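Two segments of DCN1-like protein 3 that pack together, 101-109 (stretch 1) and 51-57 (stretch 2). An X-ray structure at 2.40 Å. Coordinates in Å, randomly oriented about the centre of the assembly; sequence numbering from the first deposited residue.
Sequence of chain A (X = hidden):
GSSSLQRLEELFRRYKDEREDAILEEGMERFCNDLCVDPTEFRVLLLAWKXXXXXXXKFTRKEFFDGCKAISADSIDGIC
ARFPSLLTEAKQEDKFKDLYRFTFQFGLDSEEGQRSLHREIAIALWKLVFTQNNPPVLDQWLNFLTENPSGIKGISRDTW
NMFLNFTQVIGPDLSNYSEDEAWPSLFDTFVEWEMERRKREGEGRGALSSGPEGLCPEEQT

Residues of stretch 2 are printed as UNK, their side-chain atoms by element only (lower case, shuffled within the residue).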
ATOM      1  N   ARG A 101       4.587  -1.644  -6.928  1.00 32.31           N
ATOM      2  CA  ARG A 101       5.149  -2.985  -6.741  1.00 34.06           C
ATOM      3  C   ARG A 101       5.500  -3.255  -5.274  1.00 36.05           C
ATOM      4  O   ARG A 101       5.243  -4.350  -4.763  1.00 39.33           O
ATOM      5  CB  ARG A 101       6.378  -3.221  -7.635  1.00 39.89           C
ATOM      6  CG  ARG A 101       6.183  -2.784  -9.088  1.00 53.67           C
ATOM      7  CD  ARG A 101       7.416  -3.081  -9.983  1.00 60.16           C
ATOM      8  NE  ARG A 101       7.127  -4.168 -10.924  1.00 73.37           N
ATOM      9  CZ  ARG A 101       7.628  -4.277 -12.156  1.00 68.77           C
ATOM     10  NH1 ARG A 101       8.467  -3.355 -12.627  1.00 59.92           N
ATOM     11  NH2 ARG A 101       7.276  -5.316 -12.919  1.00 51.41           N
ATOM     12  N   PHE A 102       6.107  -2.261  -4.615  1.00 35.26           N
ATOM     13  CA  PHE A 102       6.432  -2.311  -3.187  1.00 33.51           C
ATOM     14  C   PHE A 102       5.179  -2.543  -2.327  1.00 32.61           C
ATOM     15  O   PHE A 102       5.228  -3.262  -1.333  1.00 33.69           O
ATOM     16  CB  PHE A 102       7.129  -1.008  -2.721  1.00 31.88           C
ATOM     17  CG  PHE A 102       7.170  -0.855  -1.215  1.00 33.92           C
ATOM     18  CD1 PHE A 102       8.181  -1.450  -0.467  1.00 31.36           C
ATOM     19  CD2 PHE A 102       6.169  -0.159  -0.542  1.00 33.22           C
ATOM     20  CE1 PHE A 102       8.210  -1.334   0.913  1.00 29.92           C
ATOM     21  CE2 PHE A 102       6.194  -0.043   0.840  1.00 32.76           C
ATOM     22  CZ  PHE A 102       7.218  -0.633   1.566  1.00 30.90           C
ATOM     23  N   THR A 103       4.070  -1.917  -2.701  1.00 28.45           N
ATOM     24  CA  THR A 103       2.860  -1.972  -1.882  1.00 34.49           C
ATOM     25  C   THR A 103       2.335  -3.415  -1.737  1.00 36.12           C
ATOM     26  O   THR A 103       1.796  -3.780  -0.692  1.00 31.52           O
ATOM     27  CB  THR A 103       1.767  -1.004  -2.417  1.00 34.65           C
ATOM     28  OG1 THR A 103       2.263   0.346  -2.380  1.00 30.10           O
ATOM     29  CG2 THR A 103       0.481  -1.098  -1.589  1.00 33.79           C
ATOM     30  N   PHE A 104       2.528  -4.240  -2.771  1.00 34.55           N
ATOM     31  CA  PHE A 104       2.103  -5.626  -2.694  1.00 35.02           C
ATOM     32  C   PHE A 104       2.931  -6.379  -1.650  1.00 38.27           C
ATOM     33  O   PHE A 104       2.380  -7.052  -0.767  1.00 37.24           O
ATOM     34  CB  PHE A 104       2.174  -6.333  -4.053  1.00 34.65           C
ATOM     35  CG  PHE A 104       1.792  -7.783  -3.978  1.00 35.09           C
ATOM     36  CD1 PHE A 104       0.478  -8.182  -4.162  1.00 33.71           C
ATOM     37  CD2 PHE A 104       2.733  -8.742  -3.652  1.00 35.12           C
ATOM     38  CE1 PHE A 104       0.123  -9.520  -4.052  1.00 37.05           C
ATOM     39  CE2 PHE A 104       2.368 -10.088  -3.534  1.00 35.16           C
ATOM     40  CZ  PHE A 104       1.073 -10.469  -3.738  1.00 33.66           C
ATOM     41  N   GLN A 105       4.251  -6.244  -1.760  1.00 37.99           N
ATOM     42  CA  GLN A 105       5.213  -6.879  -0.858  1.00 40.96           C
ATOM     43  C   GLN A 105       5.014  -6.433   0.598  1.00 40.41           C
ATOM     44  O   GLN A 105       5.155  -7.218   1.547  1.00 42.46           O
ATOM     45  CB  GLN A 105       6.644  -6.538  -1.314  1.00 38.06           C
ATOM     46  CG  GLN A 105       7.703  -7.500  -0.794  1.00 43.31           C
ATOM     47  CD  GLN A 105       7.358  -8.968  -1.098  1.00 54.77           C
ATOM     48  OE1 GLN A 105       6.862  -9.296  -2.184  1.00 49.88           O
ATOM     49  NE2 GLN A 105       7.605  -9.850  -0.126  1.00 55.01           N
ATOM     50  N   PHE A 106       4.700  -5.152   0.754  1.00 40.10           N
ATOM     51  CA  PHE A 106       4.444  -4.543   2.049  1.00 38.17           C
ATOM     52  C   PHE A 106       3.222  -5.190   2.711  1.00 40.31           C
ATOM     53  O   PHE A 106       3.297  -5.644   3.854  1.00 42.87           O
ATOM     54  CB  PHE A 106       4.243  -3.034   1.855  1.00 36.06           C
ATOM     55  CG  PHE A 106       4.132  -2.246   3.143  1.00 38.27           C
ATOM     56  CD1 PHE A 106       5.131  -2.309   4.108  1.00 38.90           C
ATOM     57  CD2 PHE A 106       3.047  -1.403   3.363  1.00 37.99           C
ATOM     58  CE1 PHE A 106       5.030  -1.566   5.284  1.00 41.26           C
ATOM     59  CE2 PHE A 106       2.940  -0.658   4.532  1.00 37.44           C
ATOM     60  CZ  PHE A 106       3.932  -0.742   5.492  1.00 37.03           C
ATOM     61  N   GLY A 107       2.109  -5.253   1.983  1.00 35.78           N
ATOM     62  CA  GLY A 107       0.883  -5.816   2.525  1.00 43.11           C
ATOM     63  C   GLY A 107       0.995  -7.309   2.768  1.00 42.84           C
ATOM     64  O   GLY A 107       0.153  -7.912   3.426  1.00 44.07           O
ATOM     65  N   LEU A 108       2.060  -7.904   2.246  1.00 40.34           N
ATOM     66  CA  LEU A 108       2.220  -9.345   2.275  1.00 45.09           C
ATOM     67  C   LEU A 108       2.846  -9.835   3.568  1.00 49.33           C
ATOM     68  O   LEU A 108       3.963  -9.464   3.915  1.00 57.46           O
ATOM     69  CB  LEU A 108       3.072  -9.785   1.087  1.00 47.55           C
ATOM     70  CG  LEU A 108       3.026 -11.248   0.686  1.00 49.55           C
ATOM     71  CD1 LEU A 108       1.607 -11.658   0.315  1.00 41.46           C
ATOM     72  CD2 LEU A 108       3.971 -11.419  -0.474  1.00 45.79           C
ATOM     73  N   ASP A 109       2.119 -10.690   4.269  1.00 55.67           N
ATOM     74  CA  ASP A 109       2.593 -11.257   5.521  1.00 63.27           C
ATOM     75  C   ASP A 109       3.598 -12.376   5.295  1.00 68.58           C
ATOM     76  O   ASP A 109       3.230 -13.545   5.277  1.00 68.88           O
ATOM     77  CB  ASP A 109       1.410 -11.793   6.327  1.00 67.01           C
ATOM     78  CG  ASP A 109       1.751 -11.992   7.779  1.00 77.20           C
ATOM     79  OD1 ASP A 109       2.728 -11.360   8.236  1.00 79.89           O
ATOM     80  OD2 ASP A 109       1.044 -12.768   8.460  1.00 82.49           O
ATOM     81  N   UNK A  51      11.677   3.798   3.128  1.00 35.01           N
ATOM     82  CA  UNK A  51      12.529   3.033   4.044  1.00 33.49           C
ATOM     83  C   UNK A  51      12.686   1.592   3.577  1.00 32.83           C
ATOM     84  O   UNK A  51      13.412   0.807   4.192  1.00 31.42           O
ATOM     85  c   UNK A  51      11.963   3.038   5.470  1.00 35.37           C
ATOM     86  c   UNK A  51      11.632   5.758   8.082  1.00 38.74           C
ATOM     87  c   UNK A  51      11.612   4.525   7.460  1.00 36.47           C
ATOM     88  c   UNK A  51      11.985   4.393   6.137  1.00 35.48           C
ATOM     89  c   UNK A  51      12.387   5.526   5.443  1.00 36.33           C
ATOM     90  c   UNK A  51      12.033   6.882   7.376  1.00 37.39           C
ATOM     91  c   UNK A  51      12.405   6.766   6.054  1.00 32.39           C
ATOM     92  N   UNK A  52      11.976   1.243   2.504  1.00 34.95           N
ATOM     93  CA  UNK A  52      12.013  -0.116   1.959  1.00 40.82           C
ATOM     94  C   UNK A  52      11.715  -1.175   3.025  1.00 37.77           C
ATOM     95  O   UNK A  52      12.479  -2.137   3.175  1.00 41.53           O
ATOM     96  c   UNK A  52      13.882   0.614   0.346  1.00 40.66           C
ATOM     97  c   UNK A  52      15.101   0.111  -0.404  1.00 53.65           C
ATOM     98  c   UNK A  52      13.389  -0.409   1.350  1.00 38.91           C
ATOM     99  o   UNK A  52      16.228   0.550  -0.157  1.00 53.15           O
ATOM    100  n   UNK A  52      14.883  -0.835  -1.310  1.00 59.11           N
ATOM    101  N   UNK A  53      10.626  -0.994   3.766  1.00 33.23           N
ATOM    102  CA  UNK A  53      10.295  -1.904   4.854  1.00 41.33           C
ATOM    103  C   UNK A  53       9.750  -3.277   4.375  1.00 45.50           C
ATOM    104  O   UNK A  53      10.367  -4.334   4.598  1.00 49.60           O
ATOM    105  c   UNK A  53       9.325  -1.240   5.798  1.00 38.08           C
ATOM    106  N   UNK A  54       8.592  -3.252   3.731  1.00 40.44           N
ATOM    107  CA  UNK A  54       7.914  -4.475   3.266  1.00 49.24           C
ATOM    108  C   UNK A  54       7.352  -5.403   4.375  1.00 49.37           C
ATOM    109  O   UNK A  54       6.559  -6.315   4.086  1.00 58.50           O
ATOM    110  c   UNK A  54       8.803  -5.258   2.274  1.00 50.60           C
ATOM    111  N   UNK A  55       7.766  -5.183   5.624  1.00 45.66           N
ATOM    112  CA  UNK A  55       7.090  -5.793   6.775  1.00 45.24           C
ATOM    113  C   UNK A  55       6.264  -4.746   7.523  1.00 44.04           C
ATOM    114  O   UNK A  55       6.831  -3.869   8.174  1.00 42.21           O
ATOM    115  c   UNK A  55       7.418  -7.353   8.726  1.00 38.61           C
ATOM    116  o   UNK A  55       9.173  -6.979   7.080  1.00 52.48           O
ATOM    117  c   UNK A  55       8.095  -6.355   7.780  1.00 45.22           C
ATOM    118  N   UNK A  56       4.938  -4.833   7.439  1.00 42.67           N
ATOM    119  CA  UNK A  56       4.078  -3.843   8.084  1.00 41.56           C
ATOM    120  C   UNK A  56       4.330  -3.722   9.569  1.00 41.43           C
ATOM    121  O   UNK A  56       4.449  -4.736  10.257  1.00 37.56           O
ATOM    122  c   UNK A  56      -0.141  -3.221   5.020  1.00 37.70           C
ATOM    123  s   UNK A  56       0.246  -3.735   6.703  1.00 44.65           S
ATOM    124  c   UNK A  56       2.007  -3.466   6.725  1.00 40.53           C
ATOM    125  c   UNK A  56       2.607  -4.170   7.887  1.00 38.19           C
ATOM    126  N   UNK A  57       4.394  -2.474  10.042  1.00 37.00           N
ATOM    127  CA  UNK A  57       4.450  -2.159  11.467  1.00 37.66           C
ATOM    128  C   UNK A  57       5.833  -2.378  12.015  1.00 39.14           C
ATOM    129  O   UNK A  57       6.002  -2.547  13.223  1.00 42.18           O
ATOM    130  s   UNK A  57       1.723  -2.828  11.814  1.00 41.90           S
ATOM    131  c   UNK A  57       3.451  -2.998  12.283  1.00 41.50           C
TER

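Position 51 carries seven side-chain carbons, one of them followed by a closed six-membered ring, with no heteroatom. The nearest approach to stretch 1 is from CB to Phe 102 CZ, 7.2 Å. A phenyl ring on a single methylene identifies Phe 51, a buried residue that takes no part in this contact.

Position 52 has three carbons, the third bearing one oxygen and one nitrogen: an unbranched chain ending in a carboxamide. CA-to-CB points away from stretch 1, and the contact is made by the backbone, with Phe 102 CE1 4.1 Å from the C atom of position 52. The positive phi (53°) marks the residue that leaves the preceding helix in a Schellman motif. The carboxamide chain makes this Gln 52.

Position 53 has one side-chain carbon. The edge of the Phe 102 ring meets its backbone, CE1 lying 3.8 Å from the N atom of position 53, while CB of position 53 is 4.3 Å from Phe 106 CE1. A lone carbon means Ala 53.

Position 54 likewise has a lone carbon. Its CA is the nearest to that of Phe 106, at 3.7 Å. Although CB points away overall, it still reaches 4.0 Å from Gln 105 CG and 4.2 Å from Phe 102 CE1. Phe 102 CE1 also lies 3.4 Å from the N atom of position 54. The residue is Ala 54.

Position 55 has one carbon carrying an oxygen and a second carbon. CA-to-CB points away, and only the backbone is within reach, C of position 55 being 4.1 Å from Phe 106 CE1. The beta-branched hydroxyl side chain is that of Thr 55.

Position 56 shows two carbons, a sulfur and a terminal carbon without branching. The second carbon of the chain sits over a face of the Phe 106 ring, 3.7 Å from the centroid and 18° off the normal, a CH-pi contact. Beyond it, the terminal carbon reaches 3.7 Å from Gly 107 CA. The composition is the signature of Met 56.

Position 57 has one carbon and one sulfur. CA-to-CB points away, and the sulfur stays 7.0 Å from Phe 106 CZ. This is Cys 57.

The contact buries 380 Å² in total and has no hydrogen bond across it. Ala 54 O lies 3.0 Å from Gln 105 O, but both are acceptors; the same oxygen receives a CA-H...O contact from Phe 106 CA at 3.4 Å, with 146° at the hydrogen. Packing therefore dominates: two phenylalanines one helical turn apart meet a loop whose backbone comes close at Ala 54, and Met 56 covers one face of the Phe 106 ring.

Stretch 2, residues 51-57: FQAATMC
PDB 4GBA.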